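Local structure of MFP2b (Ascaris suum, 2BJR) at residues A[91-96]-A[161-166]; A[118-123]-A[132-137]; A[286-291]-A[353-358]; A[310-315]-A[325-330]; A[220-225]-A[337-342]. The protein binds a zinc ion and probably enhances the polymerisation of major sperm protein (MSP) in the amoeboid motility of nematode sperm. All blocks are in the same frame, centred on the assembly; numbering follows the deposited sequence.

Contact 1. Residues A[91-96]-A[161-166]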
# COMPACT_ATOMS: atom_id res chain seq x y z
N TYR A 91 21.99 -3.16 -2.78
CA TYR A 91 20.98 -4.03 -3.38
C TYR A 91 19.67 -3.29 -3.53
O TYR A 91 19.42 -2.25 -2.90
CB TYR A 91 20.75 -5.31 -2.51
CG TYR A 91 20.17 -5.04 -1.16
CD1 TYR A 91 18.79 -5.11 -0.92
CD2 TYR A 91 20.99 -4.72 -0.10
CE1 TYR A 91 18.27 -4.82 0.33
CE2 TYR A 91 20.46 -4.46 1.16
CZ TYR A 91 19.10 -4.50 1.37
OH TYR A 91 18.60 -4.20 2.61
N TRP A 92 18.83 -3.84 -4.38
CA TRP A 92 17.39 -3.48 -4.43
C TRP A 92 16.61 -4.77 -4.65
O TRP A 92 17.15 -5.79 -5.10
CB TRP A 92 17.08 -2.48 -5.56
CG TRP A 92 17.56 -2.86 -6.96
CD1 TRP A 92 18.85 -2.72 -7.46
CD2 TRP A 92 16.78 -3.36 -8.05
NE1 TRP A 92 18.90 -3.14 -8.76
CE2 TRP A 92 17.66 -3.53 -9.16
CE3 TRP A 92 15.44 -3.70 -8.20
CZ2 TRP A 92 17.22 -4.03 -10.38
CZ3 TRP A 92 15.02 -4.17 -9.44
CH2 TRP A 92 15.91 -4.35 -10.50
N TYR A 93 15.34 -4.75 -4.25
CA TYR A 93 14.49 -5.93 -4.32
C TYR A 93 13.71 -5.99 -5.62
O TYR A 93 13.16 -4.97 -6.10
CB TYR A 93 13.54 -5.95 -3.14
CG TYR A 93 14.19 -6.20 -1.80
CD1 TYR A 93 13.79 -5.50 -0.67
CD2 TYR A 93 15.17 -7.19 -1.64
CE1 TYR A 93 14.34 -5.75 0.57
CE2 TYR A 93 15.71 -7.45 -0.38
CZ TYR A 93 15.30 -6.73 0.70
OH TYR A 93 15.85 -6.97 1.94
N ASN A 94 13.71 -7.15 -6.23
CA ASN A 94 13.00 -7.41 -7.47
C ASN A 94 12.16 -8.67 -7.30
O ASN A 94 12.70 -9.72 -6.93
CB ASN A 94 14.01 -7.58 -8.60
CG ASN A 94 13.38 -7.59 -9.98
OD1 ASN A 94 12.22 -7.20 -10.15
ND2 ASN A 94 14.13 -8.05 -10.96
N TRP A 95 10.87 -8.60 -7.57
CA TRP A 95 10.01 -9.78 -7.43
C TRP A 95 10.05 -10.58 -8.70
O TRP A 95 9.76 -10.06 -9.76
CB TRP A 95 8.56 -9.37 -7.11
CG TRP A 95 8.32 -8.75 -5.79
CD1 TRP A 95 8.51 -7.47 -5.44
CD2 TRP A 95 7.81 -9.41 -4.60
NE1 TRP A 95 8.20 -7.27 -4.12
CE2 TRP A 95 7.74 -8.44 -3.58
CE3 TRP A 95 7.46 -10.72 -4.29
CZ2 TRP A 95 7.29 -8.72 -2.30
CZ3 TRP A 95 6.99 -11.00 -3.03
CH2 TRP A 95 6.92 -10.01 -2.04
N ILE A 96 10.40 -11.86 -8.62
CA ILE A 96 10.49 -12.73 -9.78
C ILE A 96 9.57 -13.92 -9.64
O ILE A 96 9.18 -14.28 -8.54
CB ILE A 96 11.93 -13.23 -10.00
CG1 ILE A 96 12.35 -14.17 -8.83
CG2 ILE A 96 12.84 -12.07 -10.10
CD1 ILE A 96 13.67 -14.87 -9.08
N LEU A 161 5.41 -15.41 -6.79
CA LEU A 161 6.50 -14.47 -6.80
C LEU A 161 7.33 -14.56 -5.51
O LEU A 161 6.78 -14.63 -4.43
CB LEU A 161 5.96 -13.06 -6.97
CG LEU A 161 5.00 -12.83 -8.14
CD1 LEU A 161 4.55 -11.37 -8.12
CD2 LEU A 161 5.70 -13.17 -9.41
N ILE A 162 8.65 -14.48 -5.65
CA ILE A 162 9.61 -14.41 -4.55
C ILE A 162 10.52 -13.21 -4.77
O ILE A 162 10.55 -12.65 -5.90
CB ILE A 162 10.42 -15.72 -4.45
CG1 ILE A 162 11.24 -15.98 -5.72
CG2 ILE A 162 9.46 -16.84 -4.25
CD1 ILE A 162 12.29 -17.11 -5.62
N ILE A 163 11.18 -12.76 -3.71
CA ILE A 163 12.06 -11.59 -3.76
C ILE A 163 13.51 -11.97 -4.08
O ILE A 163 14.10 -12.83 -3.38
CB ILE A 163 12.01 -10.83 -2.44
CG1 ILE A 163 10.61 -10.28 -2.18
CG2 ILE A 163 13.01 -9.72 -2.42
CD1 ILE A 163 10.39 -9.81 -0.74
N ALA A 164 14.07 -11.31 -5.10
CA ALA A 164 15.52 -11.37 -5.38
C ALA A 164 16.17 -10.07 -4.96
O ALA A 164 15.61 -8.97 -5.12
CB ALA A 164 15.76 -11.61 -6.89
N ARG A 165 17.35 -10.17 -4.35
CA ARG A 165 18.24 -9.05 -4.17
C ARG A 165 19.07 -8.86 -5.44
O ARG A 165 19.79 -9.78 -5.87
CB ARG A 165 19.18 -9.28 -2.96
CG ARG A 165 18.52 -9.39 -1.61
CD ARG A 165 19.33 -10.23 -0.59
NE ARG A 165 20.72 -9.75 -0.46
CZ ARG A 165 21.12 -8.74 0.27
NH1 ARG A 165 20.28 -8.02 1.00
NH2 ARG A 165 22.43 -8.41 0.27
N GLU A 166 18.96 -7.68 -6.04
CA GLU A 166 19.71 -7.33 -7.23
C GLU A 166 20.91 -6.53 -6.76
O GLU A 166 20.77 -5.48 -6.14
CB GLU A 166 18.86 -6.47 -8.17
CG GLU A 166 17.62 -7.16 -8.66
CD GLU A 166 17.81 -7.98 -9.92
OE1 GLU A 166 18.93 -8.05 -10.46
OE2 GLU A 166 16.81 -8.57 -10.35
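Both Y91 and W92 tuck CG over the backbone, flanked by N and C alike (chi1 65° and 52°), and this turns each ring over a side chain of the antiparallel partner strand 161-166. Strands 92-96 and 161-166 pair in regular register through six backbone hydrogen bonds, the straightest from E166 N to W92 O at 2.8 Å. On the face carrying Y93, W95, I163 and R165, the ring of W95 lies alongside I163, whose CG1 sits 3.5 Å from the centroid of the W95 six-membered ring in a CH-pi contact. R165, bent at chi3, reaches the face of Y91 in a cation-pi contact, with CZ 4.2 Å from the ring centroid; D9 and E110 share its charge through salt bridges. The other face carries W92, N94, A164 and E166. Here the indole of W92 covers E166 CB, and it also packs near the zinc ligand H86, so W92 links this strand pair to the surroundings of the zinc site. E166 bends at chi2 (-88°), which swings its carboxylate back to N94. K104 forms a salt bridge to the same oxygen, E166 OE2, which N94 ND2 meets at 2.8 Å from above the carboxylate plane.

Contact 2. Residues A[118-123]-A[132-137]. With SO4 (sulfate ion), chain E.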
# COMPACT_ATOMS: atom_id res chain seq x y z
N PHE A 118 11.66 -18.65 2.85
CA PHE A 118 11.59 -17.43 2.07
C PHE A 118 10.17 -17.01 1.77
O PHE A 118 9.29 -17.87 1.61
CB PHE A 118 12.34 -17.54 0.80
CG PHE A 118 12.01 -18.69 -0.03
CD1 PHE A 118 11.23 -18.55 -1.16
CD2 PHE A 118 12.60 -19.92 0.22
CE1 PHE A 118 10.98 -19.64 -1.99
CE2 PHE A 118 12.34 -21.01 -0.59
CZ PHE A 118 11.55 -20.88 -1.69
N PRO A 119 9.93 -15.72 1.74
CA PRO A 119 8.59 -15.24 1.37
C PRO A 119 8.16 -15.70 -0.01
O PRO A 119 9.00 -15.77 -0.93
CB PRO A 119 8.74 -13.72 1.42
CG PRO A 119 9.91 -13.49 2.33
CD PRO A 119 10.85 -14.61 2.07
N ILE A 120 6.87 -16.00 -0.16
CA ILE A 120 6.29 -16.37 -1.44
C ILE A 120 4.89 -15.75 -1.53
O ILE A 120 4.08 -15.85 -0.60
CB ILE A 120 6.35 -17.87 -1.67
CG1 ILE A 120 5.93 -18.23 -3.08
CG2 ILE A 120 5.55 -18.66 -0.64
CD1 ILE A 120 6.29 -19.69 -3.44
N LEU A 121 4.67 -15.05 -2.64
CA LEU A 121 3.39 -14.39 -2.92
C LEU A 121 2.60 -15.14 -3.97
O LEU A 121 2.99 -15.25 -5.11
CB LEU A 121 3.66 -12.96 -3.36
CG LEU A 121 2.39 -12.16 -3.62
CD1 LEU A 121 1.56 -11.89 -2.37
CD2 LEU A 121 2.80 -10.85 -4.25
N TRP A 122 1.46 -15.65 -3.54
CA TRP A 122 0.48 -16.27 -4.41
C TRP A 122 -0.38 -15.15 -5.00
O TRP A 122 -1.48 -14.91 -4.57
CB TRP A 122 -0.35 -17.26 -3.60
CG TRP A 122 -1.27 -18.17 -4.35
CD1 TRP A 122 -1.52 -18.21 -5.70
CD2 TRP A 122 -2.10 -19.17 -3.76
NE1 TRP A 122 -2.47 -19.16 -5.98
CE2 TRP A 122 -2.83 -19.78 -4.81
CE3 TRP A 122 -2.30 -19.61 -2.45
CZ2 TRP A 122 -3.76 -20.81 -4.57
CZ3 TRP A 122 -3.20 -20.62 -2.22
CH2 TRP A 122 -3.91 -21.22 -3.28
N SER A 123 0.18 -14.48 -5.99
CA SER A 123 -0.37 -13.25 -6.53
C SER A 123 -1.73 -13.44 -7.21
O SER A 123 -2.59 -12.55 -7.15
CB SER A 123 0.64 -12.63 -7.55
OG SER A 123 1.35 -13.64 -8.32
N GLY A 132 2.86 -15.87 1.92
CA GLY A 132 3.22 -16.94 2.86
C GLY A 132 4.71 -17.23 2.83
O GLY A 132 5.50 -16.36 2.46
N TYR A 133 5.10 -18.45 3.15
CA TYR A 133 6.51 -18.87 3.07
C TYR A 133 6.67 -20.19 2.47
O TYR A 133 5.81 -21.07 2.60
CB TYR A 133 7.24 -18.78 4.40
CG TYR A 133 7.10 -19.98 5.33
CD1 TYR A 133 8.08 -20.99 5.34
CD2 TYR A 133 5.98 -20.15 6.12
CE1 TYR A 133 7.96 -22.13 6.18
CE2 TYR A 133 5.86 -21.31 6.96
CZ TYR A 133 6.87 -22.26 6.97
OH TYR A 133 6.74 -23.37 7.79
N ALA A 134 7.81 -20.34 1.79
CA ALA A 134 8.22 -21.61 1.24
C ALA A 134 9.43 -22.12 2.05
O ALA A 134 10.27 -21.34 2.50
CB ALA A 134 8.55 -21.48 -0.18
N ASP A 135 9.46 -23.42 2.24
CA ASP A 135 10.56 -24.09 2.97
C ASP A 135 11.52 -24.62 1.95
O ASP A 135 11.16 -25.40 1.06
CB ASP A 135 10.02 -25.20 3.84
CG ASP A 135 11.11 -25.88 4.65
OD1 ASP A 135 11.91 -26.62 4.11
OD2 ASP A 135 11.21 -25.73 5.85
N ASN A 136 12.76 -24.19 2.06
CA ASN A 136 13.80 -24.60 1.15
C ASN A 136 14.04 -26.11 1.09
O ASN A 136 14.41 -26.62 0.08
CB ASN A 136 15.12 -23.95 1.55
CG ASN A 136 16.14 -24.13 0.52
OD1 ASN A 136 15.87 -23.92 -0.67
ND2 ASN A 136 17.32 -24.58 0.94
N LYS A 137 13.83 -26.78 2.19
CA LYS A 137 14.11 -28.22 2.23
C LYS A 137 12.94 -29.02 1.61
O LYS A 137 13.17 -29.86 0.73
CB LYS A 137 14.37 -28.70 3.65
CG LYS A 137 15.44 -27.95 4.45
CD LYS A 137 15.41 -28.40 5.95
CE LYS A 137 16.84 -28.53 6.61
NZ LYS A 137 16.89 -28.04 8.05
S SO4 E . -4.35 -20.42 -9.02
O1 SO4 E . -2.99 -19.89 -8.97
O2 SO4 E . -4.97 -20.12 -7.74
O3 SO4 E . -5.03 -19.77 -10.16
O4 SO4 E . -4.28 -21.85 -9.25
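Backbone hydrogen bonds carry most of this beta hairpin between strands 117-122 and 130-135. F118 pairs with A134 and I120 with G132, each as an antiparallel hydrogen-bonded pair, while between them P119 is matched with Y133 at a non-hydrogen-bonded position, their side chains diverging. The bond from G132 N to I120 O is 2.8 Å and essentially straight, nearly along the C=O axis. Its return bond, from I120 N to G132 O at 3.0 Å, meets the oxygen from well above the carbonyl plane.

The apolar contacts gather on the face of F118, I120 and A134. With chi1 at 53°, F118 lays its ring over A134, whose methyl CB approaches one face off centre, 3.4 Å from F118 CZ. I120 CG2 comes in beside it, 4.1 Å from A134 CB, and I162 covers both F118 and I120 from the neighbouring strand 161-166.

Polar side chains act at the ends. D135 OD1 accepts from K137 N at 2.7 Å, forming an Asx turn, and W122 NE1 donates to O1 of a sulfate ion, probably from the crystallisation liquor, with a second bond to O2. With no charge pairing between its segments, the hairpin pairing probably depends little on ionisation.

Contact 3. Residues A[286-291]-A[353-358]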
# COMPACT_ATOMS: atom_id res chain seq x y z
N TRP A 286 -9.41 15.87 -10.88
CA TRP A 286 -10.59 15.73 -10.04
C TRP A 286 -11.75 16.00 -10.93
O TRP A 286 -11.73 17.00 -11.66
CB TRP A 286 -10.54 16.68 -8.85
CG TRP A 286 -9.40 16.37 -7.93
CD1 TRP A 286 -8.06 16.66 -8.13
CD2 TRP A 286 -9.47 15.70 -6.68
NE1 TRP A 286 -7.32 16.21 -7.07
CE2 TRP A 286 -8.15 15.61 -6.17
CE3 TRP A 286 -10.52 15.15 -5.95
CZ2 TRP A 286 -7.87 15.01 -4.95
CZ3 TRP A 286 -10.21 14.54 -4.73
CH2 TRP A 286 -8.89 14.51 -4.24
N LYS A 287 -12.72 15.09 -10.94
CA LYS A 287 -13.86 15.16 -11.87
C LYS A 287 -15.17 15.15 -11.10
O LYS A 287 -15.26 14.51 -10.05
CB LYS A 287 -13.85 13.97 -12.82
CG LYS A 287 -12.62 13.84 -13.69
CD LYS A 287 -12.54 15.08 -14.66
CE LYS A 287 -11.57 14.83 -15.80
NZ LYS A 287 -11.16 16.13 -16.44
N PRO A 288 -16.20 15.87 -11.61
CA PRO A 288 -17.52 15.86 -11.00
C PRO A 288 -18.01 14.45 -10.93
O PRO A 288 -17.75 13.65 -11.83
CB PRO A 288 -18.39 16.75 -11.95
CG PRO A 288 -17.39 17.68 -12.61
CD PRO A 288 -16.16 16.77 -12.79
N PHE A 289 -18.73 14.15 -9.86
CA PHE A 289 -19.18 12.81 -9.57
C PHE A 289 -19.89 12.11 -10.78
O PHE A 289 -19.63 10.94 -11.05
CB PHE A 289 -20.05 12.82 -8.31
CG PHE A 289 -20.50 11.46 -7.88
CD1 PHE A 289 -19.85 10.79 -6.84
CD2 PHE A 289 -21.59 10.84 -8.47
CE1 PHE A 289 -20.26 9.54 -6.44
CE2 PHE A 289 -21.99 9.56 -8.05
CZ PHE A 289 -21.31 8.91 -7.05
N PRO A 290 -20.80 12.77 -11.48
CA PRO A 290 -21.48 12.10 -12.60
C PRO A 290 -20.55 11.72 -13.74
O PRO A 290 -20.79 10.72 -14.39
CB PRO A 290 -22.56 13.11 -13.02
CG PRO A 290 -22.72 14.00 -11.83
CD PRO A 290 -21.35 14.12 -11.24
N GLU A 291 -19.50 12.49 -13.95
CA GLU A 291 -18.49 12.14 -14.93
C GLU A 291 -17.61 10.98 -14.42
O GLU A 291 -17.37 10.01 -15.14
CB GLU A 291 -17.67 13.38 -15.29
CG GLU A 291 -16.63 13.10 -16.35
CD GLU A 291 -15.76 14.31 -16.70
OE1 GLU A 291 -16.04 15.44 -16.23
OE2 GLU A 291 -14.79 14.08 -17.43
N SER A 353 -22.69 16.46 -6.36
CA SER A 353 -21.79 17.63 -6.28
C SER A 353 -20.31 17.33 -5.88
O SER A 353 -19.44 18.26 -5.92
CB SER A 353 -22.32 18.68 -5.30
OG SER A 353 -22.64 18.12 -4.01
N CYS A 354 -20.04 16.08 -5.49
CA CYS A 354 -18.69 15.66 -5.07
C CYS A 354 -17.73 15.82 -6.26
O CYS A 354 -18.14 15.65 -7.39
CB CYS A 354 -18.64 14.16 -4.60
SG CYS A 354 -19.37 13.99 -2.99
N MSE A 355 -16.46 16.05 -5.97
CA MSE A 355 -15.43 16.02 -6.99
C MSE A 355 -14.54 14.81 -6.66
O MSE A 355 -13.99 14.72 -5.57
CB MSE A 355 -14.61 17.32 -7.00
CG MSE A 355 -15.42 18.62 -7.17
SE MSE A 355 -15.97 18.63 -9.02
CE MSE A 355 -14.34 18.73 -9.98
N VAL A 356 -14.43 13.86 -7.58
CA VAL A 356 -13.79 12.58 -7.29
C VAL A 356 -12.41 12.53 -7.93
O VAL A 356 -12.23 12.94 -9.08
CB VAL A 356 -14.66 11.40 -7.80
CG1 VAL A 356 -14.00 10.07 -7.64
CG2 VAL A 356 -15.94 11.42 -7.09
N LEU A 357 -11.39 12.02 -7.23
CA LEU A 357 -10.06 11.91 -7.83
C LEU A 357 -10.10 10.76 -8.83
O LEU A 357 -10.43 9.62 -8.47
CB LEU A 357 -8.96 11.63 -6.76
CG LEU A 357 -7.58 11.44 -7.42
CD1 LEU A 357 -7.14 12.74 -8.13
CD2 LEU A 357 -6.55 10.97 -6.44
N CYS A 358 -9.82 11.07 -10.09
CA CYS A 358 -9.77 10.10 -11.16
C CYS A 358 -8.42 10.13 -11.83
O CYS A 358 -7.58 11.04 -11.58
CB CYS A 358 -10.83 10.41 -12.23
SG CYS A 358 -12.52 10.41 -11.59
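W286 lies near the end of strand 282-288, which pairs antiparallel with strand 355-361 in the sheet of the second cytosolic motility protein region. With CG anti to the carbonyl carbon (chi1 -64°), its indole lies over L357. L357 CB sits 3.7 Å from the centroid of the six-membered ring, almost on the ring normal, and CD1 of the same leucine comes over the pyrrole side, 3.6 Å from W286 NE1. M355 O lies at the indole edge, in its plane.

K287 forms the hydrogen-bonded pair with V356: K287 N donates to V356 O, and V356 N returns a nearly straight bond of 2.7 Å to K287 O. The lysine chain bends at chi2, its CB and CG packing against C358 SG on the opposite face from W286. Its ammonium pairs with D285 in a salt bridge and also makes a cation-pi contact with W300.

P288 returns to the face of W286 and, at the N-cap position, closes the strand just before helix 289-292. The selenomethionine M355, folded at chi2 and chi3, lies alongside the proline ring, with SE 3.7 Å from P288 CA and its methyl CE 3.9 Å from P288 CD.

F289 begins the helix, yet its backbone still reaches the other segment. Its side chain, with CG anti to the backbone N (chi1 -176°), crosses V356 obliquely and places CD1 4.0 Å from V356 CG2; I330 and V351 also pack on it. The last bond of the pairing, bent to 135° at the hydrogen, runs from F289 N to C354 O at 2.9 Å.

Contact 4. Residues A[310-315]-A[325-330]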
# COMPACT_ATOMS: atom_id res chain seq x y z
N GLY A 310 -17.88 -2.33 -0.56
CA GLY A 310 -17.89 -1.14 -1.39
C GLY A 310 -16.47 -0.65 -1.64
O GLY A 310 -15.65 -0.65 -0.72
N ASN A 311 -16.18 -0.24 -2.87
CA ASN A 311 -14.87 0.27 -3.23
C ASN A 311 -14.81 1.75 -2.94
O ASN A 311 -15.75 2.48 -3.19
CB ASN A 311 -14.61 -0.03 -4.69
CG ASN A 311 -14.88 -1.50 -5.01
OD1 ASN A 311 -14.62 -2.38 -4.16
ND2 ASN A 311 -15.46 -1.75 -6.18
N ILE A 312 -13.71 2.19 -2.35
CA ILE A 312 -13.64 3.53 -1.81
C ILE A 312 -12.68 4.41 -2.60
O ILE A 312 -11.57 3.99 -2.90
CB ILE A 312 -13.25 3.44 -0.34
CG1 ILE A 312 -14.19 2.50 0.43
CG2 ILE A 312 -13.27 4.80 0.29
CD1 ILE A 312 -15.65 2.95 0.48
N SER A 313 -13.09 5.64 -2.89
CA SER A 313 -12.35 6.60 -3.70
C SER A 313 -12.15 7.89 -2.92
O SER A 313 -13.00 8.23 -2.07
CB SER A 313 -13.13 6.94 -4.99
OG SER A 313 -13.37 5.76 -5.74
N PRO A 314 -11.08 8.66 -3.22
CA PRO A 314 -10.93 9.98 -2.62
C PRO A 314 -11.94 10.97 -3.25
O PRO A 314 -12.13 10.91 -4.46
CB PRO A 314 -9.47 10.40 -2.99
CG PRO A 314 -8.85 9.21 -3.56
CD PRO A 314 -9.96 8.39 -4.15
N ALA A 315 -12.50 11.88 -2.48
CA ALA A 315 -13.54 12.79 -2.97
C ALA A 315 -13.58 14.04 -2.12
O ALA A 315 -13.51 13.97 -0.90
CB ALA A 315 -14.87 12.12 -2.95
N LEU A 325 -12.02 17.45 1.92
CA LEU A 325 -11.58 16.17 1.42
C LEU A 325 -11.96 14.99 2.36
O LEU A 325 -11.62 14.98 3.55
CB LEU A 325 -10.08 16.19 1.19
CG LEU A 325 -9.43 14.92 0.69
CD1 LEU A 325 -10.00 14.55 -0.67
CD2 LEU A 325 -7.92 15.00 0.58
N GLY A 326 -12.65 14.02 1.76
CA GLY A 326 -12.98 12.76 2.42
C GLY A 326 -13.07 11.61 1.43
O GLY A 326 -12.16 11.38 0.63
N LYS A 327 -14.11 10.82 1.52
CA LYS A 327 -14.14 9.57 0.74
C LYS A 327 -15.51 9.38 0.08
O LYS A 327 -16.50 9.93 0.55
CB LYS A 327 -13.76 8.40 1.67
CG LYS A 327 -14.91 7.99 2.68
CD LYS A 327 -14.38 7.02 3.75
CE LYS A 327 -15.50 6.60 4.74
NZ LYS A 327 -16.41 5.55 4.13
N ALA A 328 -15.58 8.55 -0.96
CA ALA A 328 -16.88 8.19 -1.58
C ALA A 328 -16.82 6.78 -2.10
O ALA A 328 -15.74 6.26 -2.46
CB ALA A 328 -17.23 9.14 -2.74
N ASP A 329 -18.00 6.18 -2.11
CA ASP A 329 -18.29 4.94 -2.78
C ASP A 329 -19.17 5.32 -3.97
O ASP A 329 -20.34 5.65 -3.79
CB ASP A 329 -19.05 4.05 -1.83
CG ASP A 329 -19.38 2.68 -2.43
OD1 ASP A 329 -19.45 2.55 -3.66
OD2 ASP A 329 -19.51 1.67 -1.69
N ILE A 330 -18.58 5.30 -5.14
CA ILE A 330 -19.23 5.80 -6.34
C ILE A 330 -20.41 4.88 -6.68
O ILE A 330 -21.50 5.35 -6.92
CB ILE A 330 -18.28 5.81 -7.54
CG1 ILE A 330 -17.04 6.73 -7.37
CG2 ILE A 330 -19.04 6.22 -8.81
CD1 ILE A 330 -17.16 7.87 -6.42
O HOH W 1 -15.76 4.27 -5.33
O HOH W 2 -18.45 0.25 -4.60
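Water 1 is gripped by three hydrogen bonds: it donates to N311 O and to S313 OG, each at 2.8 Å, and accepts from I330 N at 3.0 Å. S313 OG also hydrogen-bonds V303 O. The water therefore ties the segments together just where direct backbone pairing stops. Water 2 extends the bridge, accepting from N311 N and donating to D329 OD1 at 2.7 Å. The D329 carboxylate, with CG anti to the backbone N (chi1 -179°), reaches back over G310, where OD2 lies 3.3 Å from G310 CA, a close approach to a residue without a side chain. N332 also bonds to D329 OD2.

Beyond the waters the segments form a beta hairpin. S313 and A328 exchange two backbone bonds, as do A315 and G326, although A315 N meets G326 O from above the carbonyl plane at 3.2 Å. Between them P314 is paired with K327 at a non-hydrogen-bonded position, their side chains diverging. A315 and A328 meet methyl to methyl, CB to CB at 3.8 Å, and the side chains of I312 and K327 cross obliquely, I312 CG2 touching K327 CB.

Strand 334-339 flanks 322-329 on its other side, and strand 355-361 lies beside 313-319 through P314 and L357. Strand 238-247 packs on I312 and K327, while P302 covers S313 and I330.

Contact 5. Residues A[220-225]-A[337-342]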
# COMPACT_ATOMS: atom_id res chain seq x y z
N THR A 220 -12.45 25.97 2.53
CA THR A 220 -12.83 24.82 3.35
C THR A 220 -13.58 25.18 4.65
O THR A 220 -13.97 26.33 4.87
CB THR A 220 -11.60 23.91 3.60
OG1 THR A 220 -12.02 22.65 4.16
CG2 THR A 220 -10.64 24.48 4.64
N LEU A 221 -13.84 24.18 5.47
CA LEU A 221 -14.57 24.37 6.68
C LEU A 221 -13.75 24.96 7.82
O LEU A 221 -12.53 24.87 7.84
CB LEU A 221 -15.15 23.04 7.14
CG LEU A 221 -16.26 22.51 6.25
CD1 LEU A 221 -16.51 21.03 6.57
CD2 LEU A 221 -17.53 23.33 6.48
N PRO A 222 -14.42 25.60 8.76
CA PRO A 222 -13.75 26.13 9.95
C PRO A 222 -12.93 25.06 10.67
O PRO A 222 -13.42 23.93 10.92
CB PRO A 222 -14.93 26.58 10.85
CG PRO A 222 -16.00 26.94 9.92
CD PRO A 222 -15.86 25.94 8.75
N GLY A 223 -11.69 25.42 10.98
CA GLY A 223 -10.77 24.55 11.67
C GLY A 223 -9.94 23.66 10.77
O GLY A 223 -9.09 22.96 11.23
N GLU A 224 -10.17 23.69 9.48
CA GLU A 224 -9.41 22.85 8.58
C GLU A 224 -8.39 23.65 7.80
O GLU A 224 -8.61 24.81 7.44
CB GLU A 224 -10.38 22.17 7.61
CG GLU A 224 -11.42 21.31 8.29
CD GLU A 224 -10.82 20.14 9.03
OE1 GLU A 224 -9.86 19.55 8.55
OE2 GLU A 224 -11.30 19.83 10.13
N ASN A 225 -7.26 23.01 7.54
CA ASN A 225 -6.26 23.55 6.64
C ASN A 225 -6.73 23.53 5.18
O ASN A 225 -7.24 22.49 4.71
CB ASN A 225 -4.98 22.74 6.81
CG ASN A 225 -3.75 23.41 6.29
OD1 ASN A 225 -3.57 23.57 5.08
ND2 ASN A 225 -2.86 23.82 7.21
N ILE A 337 -17.11 12.54 5.34
CA ILE A 337 -15.92 13.15 5.90
C ILE A 337 -15.95 12.92 7.40
O ILE A 337 -17.03 12.69 7.99
CB ILE A 337 -15.87 14.66 5.65
CG1 ILE A 337 -17.18 15.35 6.07
CG2 ILE A 337 -15.54 14.94 4.24
CD1 ILE A 337 -17.07 16.88 6.16
N GLY A 338 -14.77 12.96 8.01
CA GLY A 338 -14.67 13.20 9.42
C GLY A 338 -14.70 14.69 9.65
O GLY A 338 -13.91 15.40 9.05
N TYR A 339 -15.61 15.17 10.49
CA TYR A 339 -15.63 16.58 10.83
C TYR A 339 -16.50 16.84 12.07
O TYR A 339 -17.51 16.24 12.25
CB TYR A 339 -16.18 17.40 9.66
CG TYR A 339 -16.14 18.88 9.92
CD1 TYR A 339 -14.97 19.59 9.73
CD2 TYR A 339 -17.27 19.57 10.35
CE1 TYR A 339 -14.91 20.97 9.98
CE2 TYR A 339 -17.22 20.97 10.61
CZ TYR A 339 -16.01 21.65 10.42
OH TYR A 339 -15.88 23.00 10.66
N GLY A 340 -16.07 17.78 12.91
CA GLY A 340 -16.89 18.24 14.01
C GLY A 340 -17.17 17.18 15.04
O GLY A 340 -18.23 17.20 15.66
N GLY A 341 -16.26 16.24 15.19
CA GLY A 341 -16.44 15.17 16.16
C GLY A 341 -17.35 14.04 15.73
O GLY A 341 -17.73 13.21 16.54
N THR A 342 -17.68 13.98 14.44
CA THR A 342 -18.51 12.92 13.92
C THR A 342 -18.15 12.57 12.46
O THR A 342 -17.20 13.12 11.90
CB THR A 342 -20.01 13.30 14.09
OG1 THR A 342 -20.80 12.14 13.89
CG2 THR A 342 -20.48 14.22 13.04
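The Y339 ring lies over L221, whose CD1 methyl sits almost on the ring normal, 3.7 Å from the ring centroid. L221 comes to this face with CG anti to its carbonyl carbon (chi1 -69°) and an extended chi2, so CD1 is centred on the ring while CB approaches Y339 CE1 at 3.5 Å. The same CD1 touches I337 CD1 at 4.2 Å, continuing the apolar patch toward I324 of strand 322-329. Y339 itself extends from strand 334-339 with CG anti to the backbone N (chi1 -176°), which sends the phenol across to the loop 220-225. That loop is a type II beta turn from L221 to E224, with G223 at positive phi, and the tyrosine stands at the first position of a type I' turn closed by T342, the tight connection of the hairpin formed by strands 334-339 and 342-347. At its tip the phenol donates Y339 OH to P222 O at 2.6 Å, in the carbonyl plane and on a lone pair. E224 slides past the tyrosine in the opposite direction, its chain bent at chi2, and sets OE2 at the ring edge, 3.7 Å from Y339 CD1. R243 and R263 hold the E224 carboxylate through one salt bridge to each oxygen.

In the fold
Contacts 1 and 2 belong to the first cytosolic motility protein region and contacts 3, 4 and 5 to the second, on opposite sides of the chain's centre. Within the first, L161 O and L121 N probably hydrogen-bond, joining strand 161-166 to the hairpin of contact 2. In the second, L357 N probably bonds P314 O between contacts 3 and 4, and I337 packs on G326 between 4 and 5. Contacts 2, 3 and 4 are mainly buried; 1 and 5 partly. Contact 1, near the zinc site, mixes charge with aromatics; contact 2 has main-chain bonds and a small apolar patch; contact 3 packs indole and selenomethionine at a strand-to-helix junction; contact 4 relies on backbone and water; contact 5 joins a loop through one tyrosine.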